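Local coordinates for biogenic amine-binding protein (Rhodnius prolixus, PDB 4GE1), which binds biogenic amines such as tryptamine in the pocket of a salivary lipocalin, probably removing such mediators from the host's blood during feeding, at residues A[44-49]-A[56-61]. Sequence-based numbering, arbitrary orientation.
With TSS (2-(1H-indol-3-yl)ethanamine), chain E.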
loop_
_atom_site.group_PDB
_atom_site.type_symbol
_atom_site.label_atom_id
_atom_site.label_comp_id
_atom_site.label_asym_id
_atom_site.label_seq_id
_atom_site.Cartn_x
_atom_site.Cartn_y
_atom_site.Cartn_z
ATOM N N THR A 44 6.084 5.744 4.115
ATOM C CA THR A 44 6.007 4.324 3.810
ATOM C C THR A 44 6.614 4.000 2.449
ATOM O O THR A 44 6.346 4.666 1.450
ATOM C CB THR A 44 4.568 3.782 3.893
ATOM O OG1 THR A 44 4.122 3.787 5.262
ATOM C CG2 THR A 44 4.525 2.346 3.358
ATOM N N LYS A 45 7.466 2.986 2.431
ATOM C CA LYS A 45 7.969 2.432 1.186
ATOM C C LYS A 45 7.665 0.950 1.244
ATOM O O LYS A 45 7.755 0.331 2.312
ATOM C CB LYS A 45 9.477 2.665 1.056
ATOM C CG LYS A 45 10.124 1.964 -0.130
ATOM C CD LYS A 45 11.600 2.336 -0.254
ATOM C CE LYS A 45 12.217 1.743 -1.520
ATOM N NZ LYS A 45 13.622 2.222 -1.743
ATOM N N PHE A 46 7.270 0.372 0.119
ATOM C CA PHE A 46 7.100 -1.072 0.106
ATOM C C PHE A 46 7.723 -1.763 -1.093
ATOM O O PHE A 46 7.920 -1.164 -2.154
ATOM C CB PHE A 46 5.654 -1.527 0.403
ATOM C CG PHE A 46 4.610 -1.068 -0.591
ATOM C CD1 PHE A 46 4.076 -1.960 -1.515
ATOM C CD2 PHE A 46 4.100 0.222 -0.548
ATOM C CE1 PHE A 46 3.073 -1.563 -2.409
ATOM C CE2 PHE A 46 3.089 0.627 -1.433
ATOM C CZ PHE A 46 2.587 -0.268 -2.372
ATOM N N LEU A 47 8.077 -3.023 -0.880
ATOM C CA LEU A 47 8.761 -3.823 -1.881
ATOM C C LEU A 47 7.909 -5.045 -2.170
ATOM O O LEU A 47 7.451 -5.718 -1.250
ATOM C CB LEU A 47 10.124 -4.260 -1.328
ATOM C CG LEU A 47 11.200 -4.746 -2.292
ATOM C CD1 LEU A 47 11.647 -3.594 -3.170
ATOM C CD2 LEU A 47 12.382 -5.320 -1.518
ATOM N N HIS A 48 7.692 -5.362 -3.437
ATOM C CA HIS A 48 6.874 -6.539 -3.695
ATOM C C HIS A 48 7.253 -7.379 -4.911
ATOM O O HIS A 48 7.989 -6.942 -5.793
ATOM C CB HIS A 48 5.365 -6.205 -3.655
ATOM C CG HIS A 48 4.932 -5.170 -4.646
ATOM N ND1 HIS A 48 3.691 -4.569 -4.598
ATOM C CD2 HIS A 48 5.570 -4.638 -5.716
ATOM C CE1 HIS A 48 3.583 -3.708 -5.595
ATOM N NE2 HIS A 48 4.708 -3.730 -6.286
ATOM N N GLN A 49 6.760 -8.611 -4.925
ATOM C CA GLN A 49 7.091 -9.542 -5.991
ATOM C C GLN A 49 5.956 -10.519 -6.238
ATOM O O GLN A 49 5.143 -10.788 -5.353
ATOM C CB GLN A 49 8.349 -10.331 -5.630
ATOM C CG GLN A 49 8.283 -10.906 -4.222
ATOM C CD GLN A 49 9.242 -12.058 -3.974
ATOM O OE1 GLN A 49 10.413 -12.027 -4.379
ATOM N NE2 GLN A 49 8.749 -13.084 -3.287
ATOM N N ILE A 56 2.027 -13.686 -4.345
ATOM C CA ILE A 56 2.381 -12.270 -4.300
ATOM C C ILE A 56 2.749 -11.902 -2.871
ATOM O O ILE A 56 2.068 -12.290 -1.926
ATOM C CB ILE A 56 1.251 -11.362 -4.843
ATOM C CG1 ILE A 56 1.074 -11.574 -6.349
ATOM C CG2 ILE A 56 1.554 -9.896 -4.575
ATOM C CD1 ILE A 56 0.164 -12.705 -6.689
ATOM N N LYS A 57 3.839 -11.166 -2.712
ATOM C CA LYS A 57 4.343 -10.852 -1.385
ATOM C C LYS A 57 4.686 -9.383 -1.354
ATOM O O LYS A 57 5.335 -8.892 -2.268
ATOM C CB LYS A 57 5.587 -11.694 -1.089
ATOM C CG LYS A 57 6.166 -11.494 0.304
ATOM C CD LYS A 57 7.113 -12.641 0.634
ATOM C CE LYS A 57 7.664 -12.548 2.041
ATOM N NZ LYS A 57 8.568 -13.710 2.312
ATOM N N GLU A 58 4.231 -8.670 -0.322
ATOM C CA GLU A 58 4.444 -7.226 -0.266
ATOM C C GLU A 58 4.906 -6.808 1.123
ATOM O O GLU A 58 4.201 -7.024 2.106
ATOM C CB GLU A 58 3.166 -6.474 -0.645
ATOM C CG GLU A 58 2.421 -7.057 -1.841
ATOM C CD GLU A 58 1.209 -6.226 -2.239
ATOM O OE1 GLU A 58 1.398 -5.102 -2.753
ATOM O OE2 GLU A 58 0.071 -6.699 -2.031
ATOM N N VAL A 59 6.099 -6.225 1.193
ATOM C CA VAL A 59 6.700 -5.894 2.476
ATOM C C VAL A 59 6.768 -4.390 2.676
ATOM O O VAL A 59 7.324 -3.676 1.836
ATOM C CB VAL A 59 8.108 -6.492 2.611
ATOM C CG1 VAL A 59 8.752 -6.031 3.907
ATOM C CG2 VAL A 59 8.046 -8.015 2.562
ATOM N N PHE A 60 6.194 -3.920 3.784
ATOM C CA PHE A 60 6.090 -2.485 4.053
ATOM C C PHE A 60 7.031 -2.027 5.170
ATOM O O PHE A 60 7.134 -2.668 6.213
ATOM C CB PHE A 60 4.652 -2.108 4.437
ATOM C CG PHE A 60 3.623 -2.391 3.358
ATOM C CD1 PHE A 60 3.100 -3.662 3.195
ATOM C CD2 PHE A 60 3.152 -1.373 2.541
ATOM C CE1 PHE A 60 2.145 -3.921 2.218
ATOM C CE2 PHE A 60 2.193 -1.626 1.554
ATOM C CZ PHE A 60 1.695 -2.896 1.395
ATOM N N SER A 61 7.720 -0.917 4.927
ATOM C CA SER A 61 8.446 -0.205 5.968
ATOM C C SER A 61 7.711 1.109 6.273
ATOM O O SER A 61 7.612 1.987 5.417
ATOM C CB SER A 61 9.886 0.072 5.509
ATOM O OG SER A 61 10.506 1.077 6.289
HETATM N N1 TSS E . 0.623 -1.769 4.492
HETATM C CA TSS E . -0.778 -1.714 4.832
HETATM C CB TSS E . -1.621 -0.726 4.088
HETATM C CG TSS E . -1.325 -0.508 2.638
HETATM C CD1 TSS E . -0.774 0.632 2.069
HETATM N NE1 TSS E . -0.675 0.457 0.735
HETATM C CE2 TSS E . -1.142 -0.798 0.401
HETATM C CD2 TSS E . -1.554 -1.413 1.556
HETATM C CZ2 TSS E . -1.241 -1.471 -0.847
HETATM C CH2 TSS E . -1.772 -2.756 -0.904
HETATM C CZ3 TSS E . -2.193 -3.382 0.272
HETATM C CE3 TSS E . -2.088 -2.721 1.501
#
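Phe46 and Phe60 are a non-hydrogen-bonded pair of an antiparallel hairpin, and their rings form an offset stack with centroids 4.4 Å apart and planes at 29°. The overlap is eccentric: Phe60 CE2 lies over the Phe46 face, displaced toward the rim. Phe46 CG sits between the backbone N and the carbonyl carbon (chi1 62°), where it meets Phe60 CE2 at 3.3 Å. The two side chains lie side by side, pointing the same way. Thr44 CG2 approaches the Phe60 edge.

Two residues along, on the same face as the phenyl rings, His48 ND1 donates to Glu58 OE1 at 3.0 Å. The N-H...O angle of 172° makes this bond nearly straight; OE1 lies close to the imidazole plane, while ND1 meets OE1 on its anti side, somewhat out of the carboxylate plane. The other oxygen, OE2, is hydrogen-bonded to Tyr89 OH from strand 88-96, so both carboxylate oxygens have a partner.

Gln49, on the opposite face with Leu47 and Val59, runs alongside Lys57: its NE2 comes within 4.1 Å of Lys57 CB. Their backbones are joined reciprocally, Gln49 N to Lys57 O and Lys57 N to Gln49 O, each at 3.0 Å. That face turns to helix 181-189, where Leu188 meets Gln49 and Leu184 meets Val59. Paired backbone bonds fix the register, among them Val59 N to Leu47 O at 2.8 Å.

The alternation of strand faces thus sends the phenyl rings and the His-Glu pair inward in this lipocalin barrel. Tryptamine N1 sits 3.0 Å above the centre of the Phe60 ring, on the side away from Phe46 CB. If the amine is protonated, this geometry is consistent with a cation-pi contribution, supplementing its polar partners Asp73 and Gln139, with Phe46 backing the ring that receives the ligand.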